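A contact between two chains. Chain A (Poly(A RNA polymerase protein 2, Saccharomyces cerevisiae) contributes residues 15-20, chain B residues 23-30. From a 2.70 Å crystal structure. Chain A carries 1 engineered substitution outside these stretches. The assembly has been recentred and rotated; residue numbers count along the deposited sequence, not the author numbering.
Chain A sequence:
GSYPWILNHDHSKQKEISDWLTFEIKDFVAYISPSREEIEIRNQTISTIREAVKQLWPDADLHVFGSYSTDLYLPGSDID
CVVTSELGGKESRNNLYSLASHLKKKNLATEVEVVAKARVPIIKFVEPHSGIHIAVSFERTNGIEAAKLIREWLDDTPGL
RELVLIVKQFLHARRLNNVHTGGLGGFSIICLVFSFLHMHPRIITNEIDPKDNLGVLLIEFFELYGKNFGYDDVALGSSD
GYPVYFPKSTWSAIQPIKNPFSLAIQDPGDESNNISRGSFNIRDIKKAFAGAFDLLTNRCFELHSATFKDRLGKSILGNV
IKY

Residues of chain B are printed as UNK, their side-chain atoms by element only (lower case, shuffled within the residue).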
# COMPACT_ATOMS: atom_id res chain seq x y z
N LYS A 15 -20.24 -6.64 -18.38
CA LYS A 15 -19.69 -6.66 -19.73
C LYS A 15 -18.18 -6.43 -19.72
O LYS A 15 -17.42 -7.16 -20.36
CB LYS A 15 -20.36 -5.60 -20.60
CG LYS A 15 -21.88 -5.63 -20.55
CD LYS A 15 -22.48 -4.50 -21.38
CE LYS A 15 -23.99 -4.45 -21.23
NZ LYS A 15 -24.57 -3.27 -21.95
N GLU A 16 -17.76 -5.41 -18.99
CA GLU A 16 -16.34 -5.12 -18.84
C GLU A 16 -15.80 -5.79 -17.59
O GLU A 16 -16.23 -5.49 -16.47
CB GLU A 16 -16.09 -3.60 -18.80
CG GLU A 16 -16.36 -2.88 -20.11
CD GLU A 16 -15.30 -3.17 -21.17
OE1 GLU A 16 -14.59 -4.18 -21.02
OE2 GLU A 16 -15.19 -2.39 -22.14
N ILE A 17 -14.85 -6.70 -17.77
CA ILE A 17 -14.28 -7.41 -16.63
C ILE A 17 -13.62 -6.42 -15.67
O ILE A 17 -13.59 -6.64 -14.46
CB ILE A 17 -13.25 -8.45 -17.10
CG1 ILE A 17 -13.10 -9.57 -16.07
CG2 ILE A 17 -11.91 -7.79 -17.38
CD1 ILE A 17 -14.09 -10.69 -16.27
N SER A 18 -13.11 -5.32 -16.21
CA SER A 18 -12.44 -4.29 -15.43
C SER A 18 -13.41 -3.52 -14.56
O SER A 18 -13.01 -2.65 -13.79
CB SER A 18 -11.71 -3.33 -16.36
OG SER A 18 -12.59 -2.89 -17.39
N ASP A 19 -14.70 -3.82 -14.71
CA ASP A 19 -15.75 -3.24 -13.87
C ASP A 19 -16.12 -4.22 -12.76
O ASP A 19 -16.18 -3.86 -11.59
CB ASP A 19 -16.98 -2.90 -14.70
CG ASP A 19 -16.73 -1.77 -15.68
OD1 ASP A 19 -15.55 -1.36 -15.84
OD2 ASP A 19 -17.71 -1.29 -16.29
N TRP A 20 -16.42 -5.46 -13.17
CA TRP A 20 -16.34 -6.63 -12.31
C TRP A 20 -15.31 -6.32 -11.22
O TRP A 20 -15.62 -6.27 -10.02
CB TRP A 20 -15.81 -7.79 -13.15
CG TRP A 20 -16.31 -9.19 -12.86
CD1 TRP A 20 -16.62 -10.16 -13.79
CD2 TRP A 20 -16.49 -9.80 -11.57
NE1 TRP A 20 -17.01 -11.31 -13.16
CE2 TRP A 20 -16.94 -11.12 -11.82
CE3 TRP A 20 -16.34 -9.35 -10.27
CZ2 TRP A 20 -17.23 -11.99 -10.76
CZ3 TRP A 20 -16.64 -10.22 -9.23
CH2 TRP A 20 -17.08 -11.53 -9.49
N UNK B 23 -6.44 -5.09 -24.16
CA UNK B 23 -7.59 -4.19 -24.24
C UNK B 23 -8.77 -4.82 -23.52
O UNK B 23 -9.77 -4.16 -23.25
o UNK B 23 -8.72 -4.96 -26.26
c UNK B 23 -7.97 -3.90 -25.70
N UNK B 24 -8.63 -6.11 -23.23
CA UNK B 24 -9.62 -6.84 -22.47
C UNK B 24 -9.73 -6.27 -21.06
O UNK B 24 -10.82 -5.94 -20.60
c UNK B 24 -9.98 -8.98 -21.23
c UNK B 24 -9.26 -8.33 -22.40
c UNK B 24 -9.59 -9.01 -23.74
c UNK B 24 -9.06 -10.43 -23.89
N UNK B 25 -8.60 -6.11 -20.40
CA UNK B 25 -8.60 -5.62 -19.03
C UNK B 25 -8.26 -4.14 -18.94
O UNK B 25 -8.61 -3.49 -17.97
c UNK B 25 -5.38 -4.12 -17.72
c UNK B 25 -7.68 -6.46 -18.14
c UNK B 25 -6.22 -6.44 -18.53
c UNK B 25 -4.05 -5.79 -18.82
c UNK B 25 -5.53 -7.44 -19.16
c UNK B 25 -5.29 -5.39 -18.31
n UNK B 25 -4.22 -7.07 -19.34
c UNK B 25 -2.91 -5.01 -18.77
c UNK B 25 -4.25 -3.32 -17.67
c UNK B 25 -3.03 -3.77 -18.19
N UNK B 26 -7.58 -3.61 -19.95
CA UNK B 26 -7.22 -2.20 -19.93
C UNK B 26 -8.30 -1.36 -20.59
O UNK B 26 -8.18 -0.96 -21.76
c UNK B 26 -3.95 -0.41 -20.96
c UNK B 26 -5.40 -0.52 -20.54
n UNK B 26 -1.44 -1.72 -21.12
c UNK B 26 -1.88 -1.27 -19.94
n UNK B 26 -1.13 -1.46 -18.87
n UNK B 26 -3.05 -0.66 -19.84
c UNK B 26 -5.87 -1.96 -20.60
N UNK B 27 -9.37 -1.11 -19.84
CA UNK B 27 -10.46 -0.24 -20.27
C UNK B 27 -10.68 0.87 -19.25
O UNK B 27 -10.66 0.63 -18.05
c UNK B 27 -11.73 -1.05 -20.44
N UNK B 28 -10.88 2.09 -19.73
CA UNK B 28 -11.15 3.21 -18.83
C UNK B 28 -12.57 3.72 -19.00
O UNK B 28 -13.07 3.84 -20.11
c UNK B 28 -10.18 4.36 -19.10
c UNK B 28 -6.79 3.22 -17.83
c UNK B 28 -6.61 3.65 -20.17
c UNK B 28 -6.04 3.26 -18.98
o UNK B 28 -4.71 2.90 -18.95
c UNK B 28 -8.12 3.58 -17.87
c UNK B 28 -8.72 3.97 -19.06
c UNK B 28 -7.95 4.01 -20.21
N UNK B 29 -13.22 4.01 -17.88
CA UNK B 29 -14.48 4.71 -17.94
C UNK B 29 -14.17 6.19 -17.79
O UNK B 29 -13.67 6.64 -16.75
c UNK B 29 -16.64 2.29 -15.85
c UNK B 29 -15.42 4.28 -16.83
c UNK B 29 -15.64 2.77 -16.88
c UNK B 29 -16.74 5.00 -16.96
N UNK B 30 -14.47 6.95 -18.84
CA UNK B 30 -14.18 8.37 -18.88
C UNK B 30 -15.31 9.20 -18.26
O UNK B 30 -16.46 8.77 -18.24
c UNK B 30 -12.49 8.88 -22.35
c UNK B 30 -12.86 8.09 -21.12
c UNK B 30 -13.94 8.83 -20.33
c UNK B 30 -13.33 6.69 -21.51

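Position 23 carries one carbon and then one oxygen, the whole of a hydroxymethyl side chain. It lies out of reach of chain A. This is Ser23(B).

Position 24 has four carbons, forked at the first, with one arm two carbons long. The shorter arm comes within 4.5 Å of CG2 of Ile17(A), a loose apolar contact, while the backbone O of position 24 lies 3.9 Å from CG2 of Ile17(A). A fork at the first carbon with unequal arms identifies Ile24(B), and the shorter arm is its CG2.

At position 25 one carbon leads into fused five- and six-membered rings holding eight carbons and one nitrogen. The ring system leads away from chain A, leaving the backbone to make the contact: CA is 4.3 Å from CG2 of Ile17(A), and O is 3.5 Å from CB of Ser18(A). An indole means Trp25(B).

Position 26 shows three carbons, a nitrogen, and a carbon bearing two more nitrogens. Its CA-to-CB bond points away from chain A, and the guanidinium finds hydrogen bonds elsewhere in the structure. This is Arg26(B).

Position 27 ends at a single carbon, pointing toward chain A. This CB lies 3.7 Å from OG of Ser18(A) and 4.1 Å from OE2 of Glu16(A), so one methyl meets two polar side chains without bonding to either. It is Ala27(B); its N makes a weak hydrogen bond of 3.1 Å to O of Trp25(B).

Position 28 has one carbon and a six-carbon ring bearing one oxygen. It too points away from chain A. The phenol ring makes it Tyr28(B).

Position 29 repeats the four-carbon pattern forked at the first, one arm two carbons long. The tip of the longer arm is 3.8 Å from OD2 of Asp19(A), although CA-to-CB points sideways. This is Ile29(B), touching through CD1.

Position 30 has four carbons forked at the second, out of reach of chain A: Leu30(B).

The rule here is fit rather than polar pairing, for no hydrogen bond crosses the 272 Å² buried between the stretches. Chain A presents the start of a helix, with Glu16(A) at the N-cap position and its O accepting a 2.9 Å hydrogen bond from N of Asp19(A). Against it, chain B lays backbone first, then a small methyl, then an isoleucine tip. In the extended run, Ala27(B) faces the partner between two neighbours that point away, so the large groups of Arg26(B) and Tyr28(B) stay clear of the close approach.

Chain B 23-30: SIWRAYIL
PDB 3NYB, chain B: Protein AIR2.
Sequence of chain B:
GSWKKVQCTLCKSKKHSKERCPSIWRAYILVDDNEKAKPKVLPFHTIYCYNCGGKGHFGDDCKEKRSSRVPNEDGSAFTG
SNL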